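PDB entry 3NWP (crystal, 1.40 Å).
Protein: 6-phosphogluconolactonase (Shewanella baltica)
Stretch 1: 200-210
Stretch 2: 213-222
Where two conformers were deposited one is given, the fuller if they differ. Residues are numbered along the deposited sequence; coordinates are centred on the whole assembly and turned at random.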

# COMPACT_ATOMS: atom_id res chain seq x y z
N SER A 200 13.62 9.21 10.82
CA SER A 200 15.03 9.26 10.41
C SER A 200 15.23 8.60 9.02
O SER A 200 15.92 9.15 8.16
N VAL A 201 14.62 7.44 8.82
CA VAL A 201 14.71 6.72 7.54
C VAL A 201 14.06 7.50 6.41
O VAL A 201 14.55 7.56 5.30
N TYR A 202 12.91 8.13 6.69
CA TYR A 202 12.25 9.01 5.69
C TYR A 202 13.20 10.17 5.29
O TYR A 202 13.35 10.47 4.11
N ARG A 203 13.82 10.82 6.26
CA ARG A 203 14.78 11.88 5.94
C ARG A 203 15.93 11.32 5.09
O ARG A 203 16.39 11.98 4.15
N GLN A 204 16.42 10.13 5.42
CA GLN A 204 17.43 9.50 4.56
C GLN A 204 16.92 9.27 3.16
O GLN A 204 17.63 9.48 2.17
N ALA A 205 15.67 8.83 3.04
CA ALA A 205 15.11 8.62 1.73
C ALA A 205 15.14 9.89 0.90
O ALA A 205 15.39 9.83 -0.29
N LEU A 206 14.88 11.06 1.49
CA LEU A 206 14.90 12.32 0.75
C LEU A 206 16.30 12.75 0.30
O LEU A 206 16.38 13.67 -0.52
N GLU A 207 17.35 12.13 0.83
CA GLU A 207 18.76 12.51 0.51
C GLU A 207 19.14 12.26 -0.95
O GLU A 207 20.19 12.79 -1.42
N SER A 208 18.30 11.53 -1.70
CA SER A 208 18.63 11.13 -3.05
C SER A 208 17.42 10.56 -3.75
O SER A 208 16.39 10.22 -3.14
N ASP A 209 17.56 10.44 -5.06
CA ASP A 209 16.57 9.76 -5.88
C ASP A 209 17.07 8.41 -6.41
O ASP A 209 16.48 7.92 -7.37
N ASP A 210 18.02 7.80 -5.69
CA ASP A 210 18.57 6.41 -6.00
C ASP A 210 17.53 5.38 -5.50
O ASP A 210 17.56 4.93 -4.33
N ALA A 213 18.65 1.86 -3.98
CA ALA A 213 19.06 1.80 -2.58
C ALA A 213 17.84 1.85 -1.62
O ALA A 213 17.80 1.12 -0.62
N MSE A 214 16.89 2.71 -1.93
CA MSE A 214 15.66 2.89 -1.09
C MSE A 214 14.45 3.03 -2.01
O MSE A 214 14.14 4.13 -2.48
N PRO A 215 13.75 1.91 -2.28
CA PRO A 215 12.69 1.95 -3.30
C PRO A 215 11.47 2.87 -3.04
O PRO A 215 10.80 3.28 -3.98
N ILE A 216 11.25 3.25 -1.78
CA ILE A 216 10.28 4.28 -1.44
C ILE A 216 10.51 5.57 -2.27
O ILE A 216 9.60 6.30 -2.58
N ARG A 217 11.79 5.82 -2.64
CA ARG A 217 12.06 6.96 -3.47
C ARG A 217 11.35 6.99 -4.80
O ARG A 217 11.14 8.06 -5.37
N ALA A 218 10.99 5.82 -5.35
CA ALA A 218 10.24 5.79 -6.59
C ALA A 218 8.88 6.48 -6.48
O ALA A 218 8.39 7.06 -7.45
N VAL A 219 8.32 6.45 -5.27
CA VAL A 219 7.09 7.15 -4.93
C VAL A 219 7.35 8.62 -4.54
O VAL A 219 6.68 9.52 -5.03
N LEU A 220 8.40 8.83 -3.76
CA LEU A 220 8.69 10.20 -3.24
C LEU A 220 9.25 11.14 -4.27
O LEU A 220 9.02 12.35 -4.16
N ALA A 221 9.96 10.61 -5.26
CA ALA A 221 10.71 11.46 -6.19
C ALA A 221 9.87 11.93 -7.35
O ALA A 221 10.22 12.93 -8.00
N GLN A 222 8.77 11.27 -7.64
CA GLN A 222 7.92 11.59 -8.78
C GLN A 222 6.92 12.72 -8.43
O GLN A 222 6.64 12.94 -7.26

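A buried arginine can bind several main-chain carbonyls at once, because its N-H bonds spread in one plane. The two stretches of 6-phosphogluconolactonase considered here illustrate this, with Arg217 as the residue most covered by the opposing segment. Its CA-to-CB bond points toward stretch 1, and an m rotamer at chi1 followed by t at chi2 and chi3 extends the chain until the guanidinium lies among main-chain oxygens. There Arg217 NE donates to Ala205 O at 2.8 Å, Arg217 NH2 to Gln204 O at 3.0 Å and Arg217 NH1 to Asp210 O at 3.0 Å. All three acceptors sit at the edge of the guanidinium, near its plane, where the N-H bonds are directed, while the backbone of Ser208 lies over one face. Gln204 O is shared, since it also accepts from the amide of Glu207. Proximity alone is not enough: Ser208 O is 3.1 Å from Arg217 NE, but the angle is too poor for a hydrogen bond. One side chain thus ties helical carbonyls, those of Gln204 and Ala205, to the loop carbonyl of Asp210.

Asp210 is the second anchor. With chi1 t, its carboxylate accepts a hydrogen bond from the next segment, Ala213 N to Asp210 OD1 at 3.2 Å, and Ala213 CB, pointing toward stretch 1, lies 3.8 Å from Asp210 OD2. The carbonyl of Asp210, already bound by Arg217, also receives weak bonds from the amides of Ala213 and Met214. Within its own stretch, Asp210 N donates to Ser208 OG at 2.8 Å, a bond made with Ser208 in the t rotamer.

The apolar part of the contact is built round Met214, a selenomethionine. Its CA-to-CB bond runs sideways, but the m, t, p rotamer brings the end of the chain nearer to stretch 1. Met214 CE reaches Val201 CG1 at 3.6 Å, and Met214 SE rests 3.7 Å from Ala205 CA. The small side chain of Ala205 is a shared floor: Ala205 CB meets Met214 CE at 3.9 Å, Ile216 CG2 at 3.8 Å and Leu220 CD1 at 4.0 Å. Leu220, whose CA-to-CB bond points toward stretch 1, with chi1 m and chi2 t, uses that same CD1 to approach Tyr202 CE1 at 4.0 Å and Leu206 CD2 at 4.2 Å. At the margin, Ala221 CB touches Asp209 CB at 4.1 Å. The example therefore pairs an apolar patch along the helix with a polar clasp that joins helical and loop carbonyls.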

# COMPACT_ATOMS: atom_id res chain seq x y z
CB SER A 200 15.91 8.55 11.45
OG SER A 200 17.27 8.55 11.03
CB VAL A 201 14.15 5.28 7.68
CG1 VAL A 201 14.08 4.54 6.34
CG2 VAL A 201 14.97 4.52 8.76
CB TYR A 202 10.92 9.54 6.25
CG TYR A 202 10.32 10.67 5.44
CD1 TYR A 202 9.75 10.47 4.19
CD2 TYR A 202 10.27 11.93 5.97
CE1 TYR A 202 9.20 11.51 3.46
CE2 TYR A 202 9.72 12.96 5.25
CZ TYR A 202 9.20 12.74 4.00
OH TYR A 202 8.67 13.81 3.33
CB ARG A 203 15.30 12.54 7.24
CG ARG A 203 14.22 13.27 8.03
CD ARG A 203 13.71 14.48 7.37
NE ARG A 203 14.78 15.46 7.11
CZ ARG A 203 14.60 16.64 6.53
NH1 ARG A 203 13.38 17.09 6.21
NH2 ARG A 203 15.66 17.41 6.34
CB GLN A 204 17.91 8.16 5.11
CG GLN A 204 18.68 8.26 6.38
CD GLN A 204 19.10 6.89 6.82
OE1 GLN A 204 18.34 6.18 7.47
NE2 GLN A 204 20.28 6.48 6.41
CB ALA A 205 13.64 8.07 1.82
CB LEU A 206 14.27 13.43 1.58
CG LEU A 206 12.80 13.24 2.00
CD1 LEU A 206 12.38 14.41 2.95
CD2 LEU A 206 11.89 13.11 0.80
CB GLU A 207 19.74 11.80 1.45
CG GLU A 207 19.73 12.22 2.85
CD GLU A 207 20.51 11.28 3.85
OE1 GLU A 207 21.16 10.33 3.41
OE2 GLU A 207 20.44 11.64 5.01
CB SER A 208 19.73 10.07 -3.06
OG SER A 208 19.84 9.39 -4.32
CB ASP A 209 16.06 10.68 -6.98
CG ASP A 209 17.18 11.18 -7.90
OD1 ASP A 209 18.36 10.82 -7.72
OD2 ASP A 209 16.82 11.97 -8.77
CB ASP A 210 19.95 6.22 -5.36
CG ASP A 210 20.55 4.82 -5.60
OD1 ASP A 210 19.86 3.91 -6.12
OD2 ASP A 210 21.74 4.65 -5.19
CB ALA A 213 20.02 2.99 -2.27
CB MSE A 214 15.80 4.11 -0.18
CG MSE A 214 16.90 4.00 0.88
SE MSE A 214 17.05 5.44 2.07
CE MSE A 214 15.66 4.99 3.09
CB PRO A 215 12.30 0.48 -3.42
CG PRO A 215 13.60 -0.26 -3.12
CD PRO A 215 14.17 0.53 -1.97
CB ILE A 216 10.24 4.53 0.08
CG1 ILE A 216 9.10 5.51 0.44
CG2 ILE A 216 11.55 5.19 0.57
CD1 ILE A 216 7.66 5.01 0.09
CB ARG A 217 13.60 7.09 -3.69
CG ARG A 217 14.36 7.37 -2.40
CD ARG A 217 15.86 7.12 -2.56
NE ARG A 217 16.62 7.61 -1.42
CZ ARG A 217 17.86 7.22 -1.11
NH1 ARG A 217 18.45 6.26 -1.84
NH2 ARG A 217 18.51 7.76 -0.07
CB ALA A 218 10.08 4.35 -7.13
CB VAL A 219 6.37 6.42 -3.79
CG1 VAL A 219 5.21 7.24 -3.23
CG2 VAL A 219 5.85 5.04 -4.29
CB LEU A 220 9.65 10.15 -2.07
CG LEU A 220 9.19 9.33 -0.85
CD1 LEU A 220 10.21 9.32 0.29
CD2 LEU A 220 7.78 9.78 -0.34
CB ALA A 221 11.97 10.76 -6.66
CB GLN A 222 7.24 10.34 -9.33
CG GLN A 222 6.33 9.59 -8.36
CD GLN A 222 5.02 10.30 -8.14
OE1 GLN A 222 4.38 10.80 -9.09
NE2 GLN A 222 4.58 10.36 -6.86